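Local structure of particle-associated lyase (4Y9V) at residues A[558-563]-A[612-617]; A[582-587]-A[604-609]; A[587-592]-A[599-604]. The protein probably cleaves the capsular polysaccharide of Acinetobacter baumannii as a lyase in the tailspike of bacteriophage AP22. All coordinates share one frame; numbering follows the deposited sequence.

Interaction 1: residues A[558-563]-A[612-617]; sequences VSVGNL and KTFNLY
Methyl CG2 of V560 approaches the phenyl ring of F614 obliquely, 3.6 Å from CD1 and almost as close to CE1. With V560 CG2 anti to its backbone N and F614 CG between its backbone N and carbonyl carbon (chi1 57°), methyl and ring meet on the same face. There L616 is paired directly with V560, and its methyl CD2 comes within 4.0 Å of V560 CB. Branched aliphatic groups beside a flat ring suit this buried, largely apolar face.

On the other face the Y617 ring turns its edge to G561, with CE2 4.1 Å from the backbone N. Having no side chain, glycine lets the ring edge lie next to the main chain. N615 stands on this face as well. Its amide is crossed at about a right angle by the L563 side chain, whose methyl CD2 is nearly equidistant from CG, OD1 and ND2, at 3.6 Å from OD1. N615 ND2 makes two weak hydrogen bonds, to N562 O at 3.3 Å and to Y617 OH at 3.1 Å. One water bridges that hydroxyl and N562 O; another joins N562 OD1 to T613 O, while N562 ND2 bonds to S591 O of the second subunit. Asparagine and tyrosine thus serve the polar margin where the strand pairing gives out.

Between the two faces, the backbones of S559 and G561 pair in both directions with Y617 and N615, and the strands run antiparallel at 161°.

Strand 613-623 lies between 555-561 and 518-531. The face of V560, F614 and L616 packs on I602 of strand 597-604 within the Ig-like domain, F574 meeting F614 edge-to-face. On the other face, S559 OG bonds to V558 N of the second subunit, and Y617 packs on V556 of that subunit.

Interaction 2: residues A[582-587]-A[604-609]; sequences PLRTPT and WNKKVV
N605 grips the backbone of 582-587 with both ends of its side-chain amide. ND2 donates to L583 O at 2.9 Å along an almost straight line (172°), the acceptor lying in the amide plane, and OD1 accepts from T585 N at 2.9 Å. Asparagine, short and carrying a donor beside an acceptor, can thus imitate a neighbouring peptide strand where the chain has no regular pairing.

R584 works the other way, reaching from its own segment to main-chain carbonyls. A bend at chi3 (-65°) sets NE, which donates to K606 O at 3.0 Å from above the carbonyl plane; NH2 donates to K607 O at 2.9 Å, with that oxygen in the guanidinium plane. NH1 is engaged by E576 in a salt bridge and by F574 O. The K606 side chain crosses R584 at about a right angle, its CE over one guanidinium face toward the rim; its NZ bond to P582 O is weak, and a water links the two.

Apolar contact centres on W604. P586 CB lies 3.7 Å from CZ3, and R584 CG is equally close to CE3, the guanidinium and indole planes being 71° apart. V608 CG2 sits over one indole face, toward the rim, while NE1 bonds to T539 OG1.

Three carbonyls (L583, K606, K607) and the T585 amide are thus met by side chains. K606 NZ, 4.8 Å from R584 NH2, brings a like charge, and one water accepts from both; E576 probably helps the guanidinium to be buried.

Interaction 3: residues A[587-592]-A[599-604]; sequences TPVNSL and RPAILW. Unlike the reference sequence in segment 599-604: I602 (reference Val). With SO4 (sulfate ion), chain L.
A beta hairpin, strands 586-594 and 597-604, contains this contact, in which T587 pairs with L603 and V589 with A601 by antiparallel backbone hydrogen bonds. P588, opposite I602, occupies a non-hydrogen-bonded position, where proline's missing N-H costs no bond across the pair. I602 CD1 rests 3.7 Å from P588 CA, and its CG2 lies over the centre of the W604 ring. On the face of V589, CG1 meets L603 CD1 at 3.8 Å, the side chains crossing at about a right angle, while CG2 lies 4.0 Å from the small A601 CB.

Toward the turn, side chains join in the pairing. In N590, chi1 (-173°) sets CG anti to the backbone N, and chi2 (48°) turns OD1 to R599 N at 2.9 Å, the donor in the carbonyl plane. S591 returns two bonds to R599 O, from N at 2.9 Å and from OG at 2.8 Å. R599 itself extends away: NE bonds to A541 O, NH1 to S568 of the third subunit, and NH2 to a sulfate, probably from the crystallisation liquor, that in the crystal probably offsets the charges of R599 and R540. R599 O, held by two donors, probably steadies the hairpin where S591 leaves the extended conformation.

From the N terminus, strand 555-561 comes first and is paired late, by 612-617, so interaction 1 closes the longest loop. Inside it the chain reaches 582-587, which interaction 2 joins to 604-609; nested within that again, interaction 3 closes the short hairpin of 587-592 and 599-604. The loops nest and do not cross. Interactions 2 and 3 share T587 and W604, so interaction 2 carries the hairpin of interaction 3 on into the irregular loops beyond its strands. Interaction 1 belongs to the facing layer: L616 CD2 touches I602 CD1 at 3.7 Å. Together they tie the two layers of the Ig-like domain to its far loops, and each also borders on a neighbouring subunit.

Interaction 1: residues A[558-563]-A[612-617]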
loop_
_atom_site.group_PDB
_atom_site.type_symbol
_atom_site.label_atom_id
_atom_site.label_comp_id
_atom_site.label_asym_id
_atom_site.label_seq_id
_atom_site.Cartn_x
_atom_site.Cartn_y
_atom_site.Cartn_z
ATOM N N VAL A 558 35.248 -5.515 21.710
ATOM C CA VAL A 558 36.146 -4.366 21.910
ATOM C C VAL A 558 37.375 -4.544 21.005
ATOM O O VAL A 558 37.945 -5.633 20.953
ATOM C CB VAL A 558 36.564 -4.227 23.376
ATOM C CG1 VAL A 558 37.626 -3.129 23.516
ATOM C CG2 VAL A 558 35.325 -3.982 24.203
ATOM N N SER A 559 37.795 -3.471 20.331
ATOM C CA SER A 559 38.985 -3.416 19.511
ATOM C C SER A 559 39.789 -2.152 19.808
ATOM O O SER A 559 39.240 -1.196 20.365
ATOM C CB SER A 559 38.575 -3.435 18.038
ATOM O OG SER A 559 39.621 -3.642 17.098
ATOM N N VAL A 560 41.057 -2.140 19.452
ATOM C CA VAL A 560 41.963 -1.008 19.682
ATOM C C VAL A 560 42.502 -0.533 18.342
ATOM O O VAL A 560 42.789 -1.335 17.437
ATOM C CB VAL A 560 43.063 -1.434 20.678
ATOM C CG1 VAL A 560 43.940 -2.552 20.208
ATOM C CG2 VAL A 560 43.901 -0.244 21.110
ATOM N N GLY A 561 42.675 0.777 18.191
ATOM C CA GLY A 561 43.176 1.287 16.946
ATOM C C GLY A 561 43.675 2.701 17.029
ATOM O O GLY A 561 43.521 3.424 18.019
ATOM N N ASN A 562 44.282 3.117 15.918
ATOM C CA ASN A 562 44.904 4.422 15.790
ATOM C C ASN A 562 43.864 5.525 15.642
ATOM O O ASN A 562 42.705 5.301 15.267
ATOM C CB ASN A 562 45.823 4.355 14.580
ATOM C CG ASN A 562 46.893 5.419 14.523
ATOM O OD1 ASN A 562 47.074 6.231 15.433
ATOM N ND2 ASN A 562 47.652 5.333 13.444
ATOM N N LEU A 563 44.306 6.746 15.939
ATOM C CA LEU A 563 43.542 7.953 15.732
ATOM C C LEU A 563 43.490 8.356 14.253
ATOM O O LEU A 563 44.504 8.218 13.539
ATOM C CB LEU A 563 44.207 9.140 16.468
ATOM C CG LEU A 563 44.372 8.989 17.977
ATOM C CD1 LEU A 563 45.156 10.178 18.493
ATOM C CD2 LEU A 563 43.044 8.823 18.689
ATOM N N LYS A 612 50.534 7.153 25.776
ATOM C CA LYS A 612 50.075 7.133 24.401
ATOM C C LYS A 612 48.559 7.353 24.341
ATOM O O LYS A 612 47.845 6.787 25.157
ATOM C CB LYS A 612 50.351 5.782 23.713
ATOM C CG LYS A 612 51.806 5.461 23.486
ATOM C CD LYS A 612 52.428 6.187 22.368
ATOM C CE LYS A 612 53.925 6.412 22.537
ATOM N NZ LYS A 612 54.527 6.481 21.180
ATOM N N THR A 613 48.119 8.125 23.343
ATOM C CA THR A 613 46.697 8.376 23.109
ATOM C C THR A 613 46.247 7.587 21.892
ATOM O O THR A 613 46.907 7.622 20.824
ATOM C CB THR A 613 46.441 9.892 22.915
ATOM O OG1 THR A 613 46.867 10.590 24.083
ATOM C CG2 THR A 613 44.988 10.180 22.636
ATOM N N PHE A 614 45.131 6.861 22.024
ATOM C CA PHE A 614 44.653 5.980 20.957
ATOM C C PHE A 614 43.181 5.705 21.186
ATOM O O PHE A 614 42.611 6.112 22.199
ATOM C CB PHE A 614 45.524 4.719 20.862
ATOM C CG PHE A 614 45.572 3.945 22.189
ATOM C CD1 PHE A 614 44.632 2.983 22.460
ATOM C CD2 PHE A 614 46.562 4.218 23.104
ATOM C CE1 PHE A 614 44.673 2.306 23.676
ATOM C CE2 PHE A 614 46.607 3.544 24.310
ATOM C CZ PHE A 614 45.657 2.582 24.591
ATOM N N ASN A 615 42.568 5.000 20.248
ATOM C CA ASN A 615 41.138 4.688 20.336
ATOM C C ASN A 615 40.864 3.274 20.815
ATOM O O ASN A 615 41.539 2.311 20.426
ATOM C CB ASN A 615 40.502 4.850 18.961
ATOM C CG ASN A 615 40.278 6.298 18.583
ATOM O OD1 ASN A 615 39.974 7.130 19.432
ATOM N ND2 ASN A 615 40.409 6.560 17.278
ATOM N N LEU A 616 39.791 3.168 21.589
ATOM C CA LEU A 616 39.102 1.921 21.845
ATOM C C LEU A 616 37.729 2.005 21.165
ATOM O O LEU A 616 37.067 3.020 21.205
ATOM C CB LEU A 616 38.956 1.616 23.336
ATOM C CG LEU A 616 40.261 1.278 24.015
ATOM C CD1 LEU A 616 40.143 1.268 25.508
ATOM C CD2 LEU A 616 40.674 -0.159 23.577
ATOM N N TYR A 617 37.335 0.895 20.562
ATOM C CA TYR A 617 36.068 0.764 19.867
ATOM C C TYR A 617 35.271 -0.342 20.518
ATOM O O TYR A 617 35.830 -1.320 21.031
ATOM C CB TYR A 617 36.287 0.436 18.398
ATOM C CG TYR A 617 37.088 1.461 17.665
ATOM C CD1 TYR A 617 36.471 2.584 17.140
ATOM C CD2 TYR A 617 38.466 1.326 17.470
ATOM C CE1 TYR A 617 37.187 3.550 16.443
ATOM C CE2 TYR A 617 39.184 2.272 16.760
ATOM C CZ TYR A 617 38.550 3.377 16.221
ATOM O OH TYR A 617 39.298 4.265 15.510
HETATM O O HOH W 1 41.461 2.987 14.251
HETATM O O HOH W 2 46.840 6.368 18.169
#

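Interaction 2: residues A[582-587]-A[604-609]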
loop_
_atom_site.group_PDB
_atom_site.type_symbol
_atom_site.label_atom_id
_atom_site.label_comp_id
_atom_site.label_asym_id
_atom_site.label_seq_id
_atom_site.Cartn_x
_atom_site.Cartn_y
_atom_site.Cartn_z
ATOM N N PRO A 582 60.175 -9.029 25.516
ATOM C CA PRO A 582 58.923 -8.927 24.761
ATOM C C PRO A 582 58.601 -7.501 24.367
ATOM O O PRO A 582 58.926 -6.535 25.063
ATOM C CB PRO A 582 57.891 -9.429 25.797
ATOM C CG PRO A 582 58.653 -9.902 26.961
ATOM C CD PRO A 582 60.059 -9.591 26.872
ATOM N N LEU A 583 57.917 -7.382 23.240
ATOM C CA LEU A 583 57.376 -6.118 22.759
ATOM C C LEU A 583 56.014 -5.887 23.425
ATOM O O LEU A 583 55.201 -6.797 23.536
ATOM C CB LEU A 583 57.191 -6.173 21.267
ATOM C CG LEU A 583 58.512 -6.247 20.481
ATOM C CD1 LEU A 583 58.327 -6.982 19.187
ATOM C CD2 LEU A 583 59.137 -4.860 20.336
ATOM N N ARG A 584 55.800 -4.633 23.867
ATOM C CA ARG A 584 54.523 -4.224 24.428
ATOM C C ARG A 584 53.443 -4.196 23.331
ATOM O O ARG A 584 53.673 -3.634 22.272
ATOM C CB ARG A 584 54.683 -2.833 25.023
ATOM C CG ARG A 584 53.441 -2.322 25.748
ATOM C CD ARG A 584 53.672 -0.990 26.387
ATOM N NE ARG A 584 54.657 -0.977 27.467
ATOM C CZ ARG A 584 55.937 -0.605 27.356
ATOM N NH1 ARG A 584 56.504 -0.280 26.183
ATOM N NH2 ARG A 584 56.688 -0.597 28.441
ATOM N N THR A 585 52.289 -4.785 23.684
ATOM C CA THR A 585 51.136 -4.734 22.770
ATOM C C THR A 585 49.887 -4.453 23.599
ATOM O O THR A 585 49.839 -4.740 24.807
ATOM C CB THR A 585 50.927 -5.970 21.911
ATOM O OG1 THR A 585 50.442 -6.930 22.817
ATOM C CG2 THR A 585 52.188 -6.506 21.264
ATOM N N PRO A 586 48.860 -3.869 22.968
ATOM C CA PRO A 586 47.629 -3.531 23.686
ATOM C C PRO A 586 46.564 -4.611 23.540
ATOM O O PRO A 586 45.875 -4.683 22.520
ATOM C CB PRO A 586 47.200 -2.268 22.940
ATOM C CG PRO A 586 47.632 -2.489 21.526
ATOM C CD PRO A 586 48.926 -3.214 21.656
ATOM N N THR A 587 46.376 -5.500 24.535
ATOM C CA THR A 587 45.337 -6.523 24.392
ATOM C C THR A 587 43.970 -5.910 24.682
ATOM O O THR A 587 43.737 -5.440 25.803
ATOM C CB THR A 587 45.597 -7.682 25.367
ATOM O OG1 THR A 587 46.834 -8.330 25.050
ATOM C CG2 THR A 587 44.464 -8.716 25.281
ATOM N N TRP A 604 47.890 -4.572 29.351
ATOM C CA TRP A 604 49.254 -4.496 28.853
ATOM C C TRP A 604 50.051 -5.734 29.242
ATOM O O TRP A 604 49.948 -6.194 30.403
ATOM C CB TRP A 604 49.971 -3.241 29.417
ATOM C CG TRP A 604 49.292 -1.973 29.030
ATOM C CD1 TRP A 604 48.548 -1.167 29.835
ATOM C CD2 TRP A 604 49.302 -1.360 27.721
ATOM N NE1 TRP A 604 48.071 -0.080 29.116
ATOM C CE2 TRP A 604 48.515 -0.190 27.830
ATOM C CE3 TRP A 604 49.859 -1.690 26.504
ATOM C CZ2 TRP A 604 48.290 0.658 26.730
ATOM C CZ3 TRP A 604 49.649 -0.863 25.399
ATOM C CH2 TRP A 604 48.860 0.300 25.544
ATOM N N ASN A 605 50.893 -6.216 28.365
ATOM C CA ASN A 605 51.843 -7.273 28.728
ATOM C C ASN A 605 53.086 -6.752 29.418
ATOM O O ASN A 605 53.804 -7.540 30.027
ATOM C CB ASN A 605 52.201 -8.150 27.511
ATOM C CG ASN A 605 52.844 -7.368 26.380
ATOM O OD1 ASN A 605 52.555 -6.193 26.156
ATOM N ND2 ASN A 605 53.709 -8.054 25.634
ATOM N N LYS A 606 53.391 -5.482 29.372
ATOM C CA LYS A 606 54.439 -4.940 30.258
ATOM C C LYS A 606 53.990 -3.491 30.459
ATOM O O LYS A 606 53.513 -2.785 29.562
ATOM C CB LYS A 606 55.864 -5.121 29.760
ATOM C CG LYS A 606 56.147 -4.420 28.473
ATOM C CD LYS A 606 57.623 -4.167 28.303
ATOM C CE LYS A 606 58.166 -3.960 26.932
ATOM N NZ LYS A 606 59.673 -3.939 26.864
ATOM N N LYS A 607 54.179 -3.078 31.708
ATOM C CA LYS A 607 53.614 -1.856 32.216
ATOM C C LYS A 607 54.136 -0.674 31.401
ATOM O O LYS A 607 55.274 -0.633 30.920
ATOM C CB LYS A 607 53.856 -1.653 33.703
ATOM C CG LYS A 607 55.123 -1.152 34.175
ATOM C CD LYS A 607 55.166 -1.030 35.700
ATOM C CE LYS A 607 56.632 -0.765 36.111
ATOM N NZ LYS A 607 56.669 -0.588 37.567
ATOM N N VAL A 608 53.278 0.331 31.264
ATOM C CA VAL A 608 53.545 1.455 30.415
ATOM C C VAL A 608 54.677 2.321 30.956
ATOM O O VAL A 608 54.737 2.621 32.144
ATOM C CB VAL A 608 52.259 2.308 30.237
ATOM C CG1 VAL A 608 52.461 3.609 29.573
ATOM C CG2 VAL A 608 51.216 1.455 29.445
ATOM N N VAL A 609 55.542 2.766 30.027
ATOM C CA VAL A 609 56.613 3.705 30.271
ATOM C C VAL A 609 56.315 5.059 29.650
ATOM O O VAL A 609 56.671 6.079 30.227
ATOM C CB VAL A 609 57.938 3.107 29.782
ATOM C CG1 VAL A 609 59.056 4.164 29.788
ATOM C CG2 VAL A 609 58.351 1.897 30.587
HETATM O O HOH W 3 60.416 -6.460 27.492
HETATM O O HOH W 4 59.544 -1.364 28.131
#

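Interaction 3: residues A[587-592]-A[599-604]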
loop_
_atom_site.group_PDB
_atom_site.type_symbol
_atom_site.label_atom_id
_atom_site.label_comp_id
_atom_site.label_asym_id
_atom_site.label_seq_id
_atom_site.Cartn_x
_atom_site.Cartn_y
_atom_site.Cartn_z
ATOM N N THR A 587 46.376 -5.500 24.535
ATOM C CA THR A 587 45.337 -6.523 24.392
ATOM C C THR A 587 43.970 -5.910 24.682
ATOM O O THR A 587 43.737 -5.440 25.803
ATOM C CB THR A 587 45.597 -7.682 25.367
ATOM O OG1 THR A 587 46.834 -8.330 25.050
ATOM C CG2 THR A 587 44.464 -8.716 25.281
ATOM N N PRO A 588 43.058 -5.905 23.711
ATOM C CA PRO A 588 41.757 -5.273 23.935
ATOM C C PRO A 588 40.806 -6.225 24.667
ATOM O O PRO A 588 40.761 -7.414 24.328
ATOM C CB PRO A 588 41.257 -4.996 22.504
ATOM C CG PRO A 588 41.847 -6.153 21.685
ATOM C CD PRO A 588 43.211 -6.418 22.331
ATOM N N VAL A 589 40.047 -5.689 25.608
ATOM C CA VAL A 589 39.082 -6.450 26.372
ATOM C C VAL A 589 37.871 -5.605 26.684
ATOM O O VAL A 589 37.940 -4.371 26.704
ATOM C CB VAL A 589 39.662 -6.981 27.721
ATOM C CG1 VAL A 589 40.941 -7.785 27.478
ATOM C CG2 VAL A 589 39.939 -5.836 28.706
ATOM N N ASN A 590 36.746 -6.263 27.014
ATOM C CA ASN A 590 35.651 -5.566 27.681
ATOM C C ASN A 590 35.756 -5.844 29.185
ATOM O O ASN A 590 35.620 -6.977 29.645
ATOM C CB ASN A 590 34.266 -5.966 27.171
ATOM C CG ASN A 590 33.250 -5.050 27.823
ATOM O OD1 ASN A 590 33.428 -3.834 27.846
ATOM N ND2 ASN A 590 32.183 -5.649 28.352
ATOM N N SER A 591 36.045 -4.785 29.951
ATOM C CA SER A 591 36.317 -4.953 31.372
ATOM C C SER A 591 35.082 -5.062 32.256
ATOM O O SER A 591 35.233 -5.561 33.394
ATOM C CB SER A 591 37.254 -3.828 31.863
ATOM O OG SER A 591 36.613 -2.574 31.965
ATOM N N LEU A 592 33.922 -4.643 31.790
ATOM C CA LEU A 592 32.694 -4.657 32.597
ATOM C C LEU A 592 31.548 -4.716 31.583
ATOM O O LEU A 592 31.614 -4.018 30.574
ATOM C CB LEU A 592 32.559 -3.396 33.455
ATOM C CG LEU A 592 31.259 -3.340 34.268
ATOM C CD1 LEU A 592 31.536 -2.788 35.657
ATOM C CD2 LEU A 592 30.216 -2.525 33.535
ATOM N N ARG A 599 32.613 -1.309 29.069
ATOM C CA ARG A 599 33.818 -0.612 29.525
ATOM C C ARG A 599 35.035 -1.145 28.824
ATOM O O ARG A 599 35.801 -1.981 29.358
ATOM C CB ARG A 599 33.974 -0.669 31.057
ATOM C CG ARG A 599 35.035 0.330 31.517
ATOM C CD ARG A 599 35.248 0.264 33.046
ATOM N NE ARG A 599 36.145 1.338 33.421
ATOM C CZ ARG A 599 36.540 1.568 34.675
ATOM N NH1 ARG A 599 36.207 0.765 35.646
ATOM N NH2 ARG A 599 37.286 2.617 34.911
ATOM N N PRO A 600 35.303 -0.677 27.596
ATOM C CA PRO A 600 36.490 -1.130 26.873
ATOM C C PRO A 600 37.776 -0.775 27.637
ATOM O O PRO A 600 37.851 0.247 28.297
ATOM C CB PRO A 600 36.402 -0.303 25.582
ATOM C CG PRO A 600 35.052 0.182 25.492
ATOM C CD PRO A 600 34.505 0.300 26.832
ATOM N N ALA A 601 38.762 -1.652 27.474
ATOM C CA ALA A 601 40.066 -1.445 28.111
ATOM C C ALA A 601 41.137 -2.158 27.314
ATOM O O ALA A 601 40.861 -3.037 26.506
ATOM C CB ALA A 601 40.022 -1.970 29.554
ATOM N N ILE A 602 42.386 -1.800 27.631
ATOM C CA ILE A 602 43.561 -2.539 27.226
ATOM C C ILE A 602 44.212 -3.146 28.457
ATOM O O ILE A 602 44.377 -2.469 29.482
ATOM C CB ILE A 602 44.618 -1.546 26.587
ATOM C CG1 ILE A 602 44.105 -1.005 25.290
ATOM C CG2 ILE A 602 45.973 -2.224 26.442
ATOM C CD1 ILE A 602 43.641 -2.174 24.520
ATOM N N LEU A 603 44.618 -4.404 28.323
ATOM C CA LEU A 603 45.508 -5.070 29.283
ATOM C C LEU A 603 46.909 -5.099 28.647
ATOM O O LEU A 603 47.075 -5.590 27.522
ATOM C CB LEU A 603 45.041 -6.461 29.615
ATOM C CG LEU A 603 43.661 -6.557 30.283
ATOM C CD1 LEU A 603 43.266 -7.988 30.499
ATOM C CD2 LEU A 603 43.610 -5.819 31.592
ATOM N N TRP A 604 47.890 -4.572 29.351
ATOM C CA TRP A 604 49.254 -4.496 28.853
ATOM C C TRP A 604 50.051 -5.734 29.242
ATOM O O TRP A 604 49.948 -6.194 30.403
ATOM C CB TRP A 604 49.971 -3.241 29.417
ATOM C CG TRP A 604 49.292 -1.973 29.030
ATOM C CD1 TRP A 604 48.548 -1.167 29.835
ATOM C CD2 TRP A 604 49.302 -1.360 27.721
ATOM N NE1 TRP A 604 48.071 -0.080 29.116
ATOM C CE2 TRP A 604 48.515 -0.190 27.830
ATOM C CE3 TRP A 604 49.859 -1.690 26.504
ATOM C CZ2 TRP A 604 48.290 0.658 26.730
ATOM C CZ3 TRP A 604 49.649 -0.863 25.399
ATOM C CH2 TRP A 604 48.860 0.300 25.544
HETATM S S SO4 L . 40.568 3.885 36.218
HETATM O O1 SO4 L . 41.683 4.229 37.148
HETATM O O2 SO4 L . 41.039 2.882 35.221
HETATM O O3 SO4 L . 40.153 5.131 35.489
HETATM O O4 SO4 L . 39.398 3.357 37.019
HETATM O O HOH W 5 49.135 -7.249 25.714
#